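Local coordinates for protein 2,5-dihydroxypyridine 5,6-dioxygenase (Pseudomonas putida KT2440, PDB 7CUP) that catalyses the iron(II)-dependent, dioxygenolytic ring cleavage of 2,5-dihydroxypyridine between carbons 5 and 6, yielding N-formylmaleamate in aerobic nicotinate degradation, at residues M132-D138 / Q271-Q275. Sequence-based numbering, arbitrary orientation.
Sequences MLPTEDD and QPRAQ
The linker between helices 126-131 and 136-151 meets a type I beta turn, Gln271 to Ala274, after strand 263-269; CA-CA distances are 5.8 Å for Met132-Arg273 and 7.6 Å for Asp138-Gln271. Met132, just past its helix, uses an m, t, m rotamer to bring SD within 3.6 Å of Ala274 CB, while its CA covers one face of the Arg273 guanidinium (m, t, m, chi4 153°). Leu133 and Pro134 are in polyproline II conformation; Leu133 O accepts from Arg273 NH1 and NH2, each at 2.7 Å. Thr135 (chi1 p) N-caps helix 136-151, OG1 taking Asp138 N at 3.0 Å. Asp138 (chi1 m) OD2 forms a salt bridge with Arg273 NH2 (2.8 Å) and accepts from Gln271 NE2 (3.0 Å), which also donates to Ser192 O; OD1 also pairs with Arg141. Gln271 OE1 takes Arg273 N (3.1 Å). One water donates to Asp138 OD1 (2.7 Å) and Gln271 OE1 (2.8 Å) and accepts from Arg273 NE (2.9 Å). The guanidinium thus joins a helix start to a turn through charge, carbonyl and water.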
ATOM      1  N   MET A 132      -4.128 -10.840  27.561  1.00 20.72           N
ATOM      2  CA  MET A 132      -3.245 -11.760  28.323  1.00 21.58           C
ATOM      3  C   MET A 132      -1.796 -11.225  28.330  1.00 20.63           C
ATOM      4  O   MET A 132      -0.874 -12.006  28.217  1.00 22.35           O
ATOM      5  CB  MET A 132      -3.346 -13.181  27.764  1.00 22.40           C
ATOM      6  CG  MET A 132      -4.709 -13.743  27.980  1.00 22.89           C
ATOM      7  SD  MET A 132      -4.984 -15.323  27.229  1.00 25.43           S
ATOM      8  CE  MET A 132      -5.419 -14.855  25.548  1.00 26.20           C
ATOM      9  N   LEU A 133      -1.618  -9.923  28.483  1.00 20.49           N
ATOM     10  CA  LEU A 133      -0.270  -9.302  28.616  1.00 23.69           C
ATOM     11  C   LEU A 133       0.460  -9.967  29.782  1.00 24.72           C
ATOM     12  O   LEU A 133      -0.078 -10.047  30.889  1.00 22.29           O
ATOM     13  CB  LEU A 133      -0.439  -7.812  28.886  1.00 22.80           C
ATOM     14  CG  LEU A 133       0.858  -7.018  28.888  1.00 24.79           C
ATOM     15  CD1 LEU A 133       1.433  -6.927  27.484  1.00 25.85           C
ATOM     16  CD2 LEU A 133       0.607  -5.642  29.477  1.00 27.23           C
ATOM     17  N   PRO A 134       1.652 -10.542  29.548  1.00 23.90           N
ATOM     18  CA  PRO A 134       2.316 -11.344  30.578  1.00 25.95           C
ATOM     19  C   PRO A 134       2.724 -10.567  31.851  1.00 25.30           C
ATOM     20  O   PRO A 134       3.000  -9.370  31.788  1.00 23.57           O
ATOM     21  CB  PRO A 134       3.536 -11.922  29.852  1.00 25.66           C
ATOM     22  CG  PRO A 134       3.174 -11.860  28.392  1.00 26.59           C
ATOM     23  CD  PRO A 134       2.325 -10.621  28.246  1.00 25.11           C
ATOM     24  N   THR A 135       2.708 -11.277  32.991  1.00 26.22           N
ATOM     25  CA  THR A 135       3.056 -10.779  34.355  1.00 25.55           C
ATOM     26  C   THR A 135       4.091 -11.712  34.996  1.00 25.58           C
ATOM     27  O   THR A 135       4.073 -12.916  34.716  1.00 22.90           O
ATOM     28  CB  THR A 135       1.813 -10.630  35.248  1.00 25.63           C
ATOM     29  OG1 THR A 135       1.209 -11.906  35.479  1.00 26.53           O
ATOM     30  CG2 THR A 135       0.801  -9.654  34.686  1.00 27.02           C
ATOM     31  N   GLU A 136       4.992 -11.152  35.798  1.00 28.29           N
ATOM     32  CA  GLU A 136       5.889 -11.912  36.714  1.00 30.74           C
ATOM     33  C   GLU A 136       5.042 -12.866  37.566  1.00 28.06           C
ATOM     34  O   GLU A 136       5.467 -13.985  37.793  1.00 32.51           O
ATOM     35  CB  GLU A 136       6.694 -10.925  37.560  1.00 32.60           C
ATOM     36  CG  GLU A 136       7.450  -9.914  36.705  1.00 38.66           C
ATOM     37  CD  GLU A 136       8.688  -9.245  37.291  1.00 41.76           C
ATOM     38  OE1 GLU A 136       9.648  -9.956  37.598  1.00 43.80           O
ATOM     39  OE2 GLU A 136       8.708  -8.009  37.364  1.00 44.03           O
ATOM     40  N   ASP A 137       3.855 -12.440  37.976  1.00 29.35           N
ATOM     41  CA  ASP A 137       2.956 -13.252  38.834  1.00 31.44           C
ATOM     42  C   ASP A 137       2.497 -14.490  38.059  1.00 33.10           C
ATOM     43  O   ASP A 137       2.439 -15.586  38.675  1.00 31.83           O
ATOM     44  CB  ASP A 137       1.824 -12.391  39.392  1.00 35.74           C
ATOM     45  CG  ASP A 137       1.456 -12.813  40.806  1.00 43.94           C
ATOM     46  OD1 ASP A 137       0.405 -13.486  40.946  1.00 43.84           O
ATOM     47  OD2 ASP A 137       2.256 -12.519  41.741  1.00 40.17           O
ATOM     48  N   ASP A 138       2.227 -14.372  36.750  1.00 28.78           N
ATOM     49  CA  ASP A 138       1.857 -15.566  35.955  1.00 27.45           C
ATOM     50  C   ASP A 138       3.010 -16.573  36.047  1.00 25.90           C
ATOM     51  O   ASP A 138       2.744 -17.762  36.200  1.00 26.42           O
ATOM     52  CB  ASP A 138       1.498 -15.224  34.499  1.00 29.25           C
ATOM     53  CG  ASP A 138       0.108 -14.612  34.322  1.00 31.75           C
ATOM     54  OD1 ASP A 138      -0.660 -14.565  35.316  1.00 29.56           O
ATOM     55  OD2 ASP A 138      -0.200 -14.153  33.193  1.00 35.13           O
ATOM     56  N   GLN A 271      -4.237 -19.830  33.272  1.00 26.21           N
ATOM     57  CA  GLN A 271      -4.448 -18.446  32.754  1.00 26.29           C
ATOM     58  C   GLN A 271      -5.897 -17.987  32.966  1.00 26.57           C
ATOM     59  O   GLN A 271      -6.776 -18.198  32.134  1.00 22.84           O
ATOM     60  CB  GLN A 271      -4.024 -18.373  31.277  1.00 26.17           C
ATOM     61  CG  GLN A 271      -4.017 -16.966  30.704  1.00 24.12           C
ATOM     62  CD  GLN A 271      -3.371 -15.949  31.609  1.00 20.77           C
ATOM     63  OE1 GLN A 271      -4.026 -15.310  32.429  1.00 19.71           O
ATOM     64  NE2 GLN A 271      -2.077 -15.755  31.406  1.00 21.14           N
ATOM     65  N   PRO A 272      -6.191 -17.274  34.069  1.00 26.43           N
ATOM     66  CA  PRO A 272      -7.552 -16.817  34.323  1.00 28.01           C
ATOM     67  C   PRO A 272      -8.004 -15.686  33.387  1.00 26.36           C
ATOM     68  O   PRO A 272      -9.197 -15.456  33.277  1.00 25.59           O
ATOM     69  CB  PRO A 272      -7.477 -16.352  35.780  1.00 28.82           C
ATOM     70  CG  PRO A 272      -6.059 -15.869  35.929  1.00 28.62           C
ATOM     71  CD  PRO A 272      -5.242 -16.843  35.107  1.00 27.91           C
ATOM     72  N   ARG A 273      -7.075 -15.008  32.716  1.00 26.22           N
ATOM     73  CA  ARG A 273      -7.430 -13.954  31.725  1.00 25.19           C
ATOM     74  C   ARG A 273      -7.792 -14.591  30.372  1.00 23.78           C
ATOM     75  O   ARG A 273      -8.371 -13.876  29.522  1.00 23.06           O
ATOM     76  CB  ARG A 273      -6.300 -12.926  31.655  1.00 25.95           C
ATOM     77  CG  ARG A 273      -6.171 -12.117  32.938  1.00 25.23           C
ATOM     78  CD  ARG A 273      -5.078 -11.045  32.866  1.00 26.28           C
ATOM     79  NE  ARG A 273      -3.755 -11.657  32.851  1.00 26.09           N
ATOM     80  CZ  ARG A 273      -2.657 -11.135  32.308  1.00 26.40           C
ATOM     81  NH1 ARG A 273      -2.681  -9.958  31.704  1.00 27.29           N
ATOM     82  NH2 ARG A 273      -1.523 -11.811  32.366  1.00 28.28           N
ATOM     83  N   ALA A 274      -7.472 -15.873  30.189  1.00 21.93           N
ATOM     84  CA  ALA A 274      -7.919 -16.687  29.045  1.00 25.41           C
ATOM     85  C   ALA A 274      -9.321 -17.164  29.397  1.00 24.96           C
ATOM     86  O   ALA A 274      -9.568 -17.371  30.576  1.00 24.81           O
ATOM     87  CB  ALA A 274      -7.001 -17.859  28.791  1.00 25.96           C
ATOM     88  N   GLN A 275     -10.181 -17.372  28.408  1.00 23.97           N
ATOM     89  CA  GLN A 275     -11.596 -17.726  28.658  1.00 24.14           C
ATOM     90  C   GLN A 275     -12.044 -18.776  27.650  1.00 26.53           C
ATOM     91  O   GLN A 275     -11.848 -18.613  26.408  1.00 23.85           O
ATOM     92  CB  GLN A 275     -12.469 -16.486  28.582  1.00 23.45           C
ATOM     93  CG  GLN A 275     -12.171 -15.463  29.660  1.00 24.31           C
ATOM     94  CD  GLN A 275     -12.669 -15.939  31.001  1.00 24.69           C
ATOM     95  OE1 GLN A 275     -13.735 -16.527  31.097  1.00 25.63           O
ATOM     96  NE2 GLN A 275     -11.905 -15.675  32.045  1.00 25.71           N
TER
HETATM   97  O   HOH W   1      -3.169 -13.774  34.671  1.00 22.82           O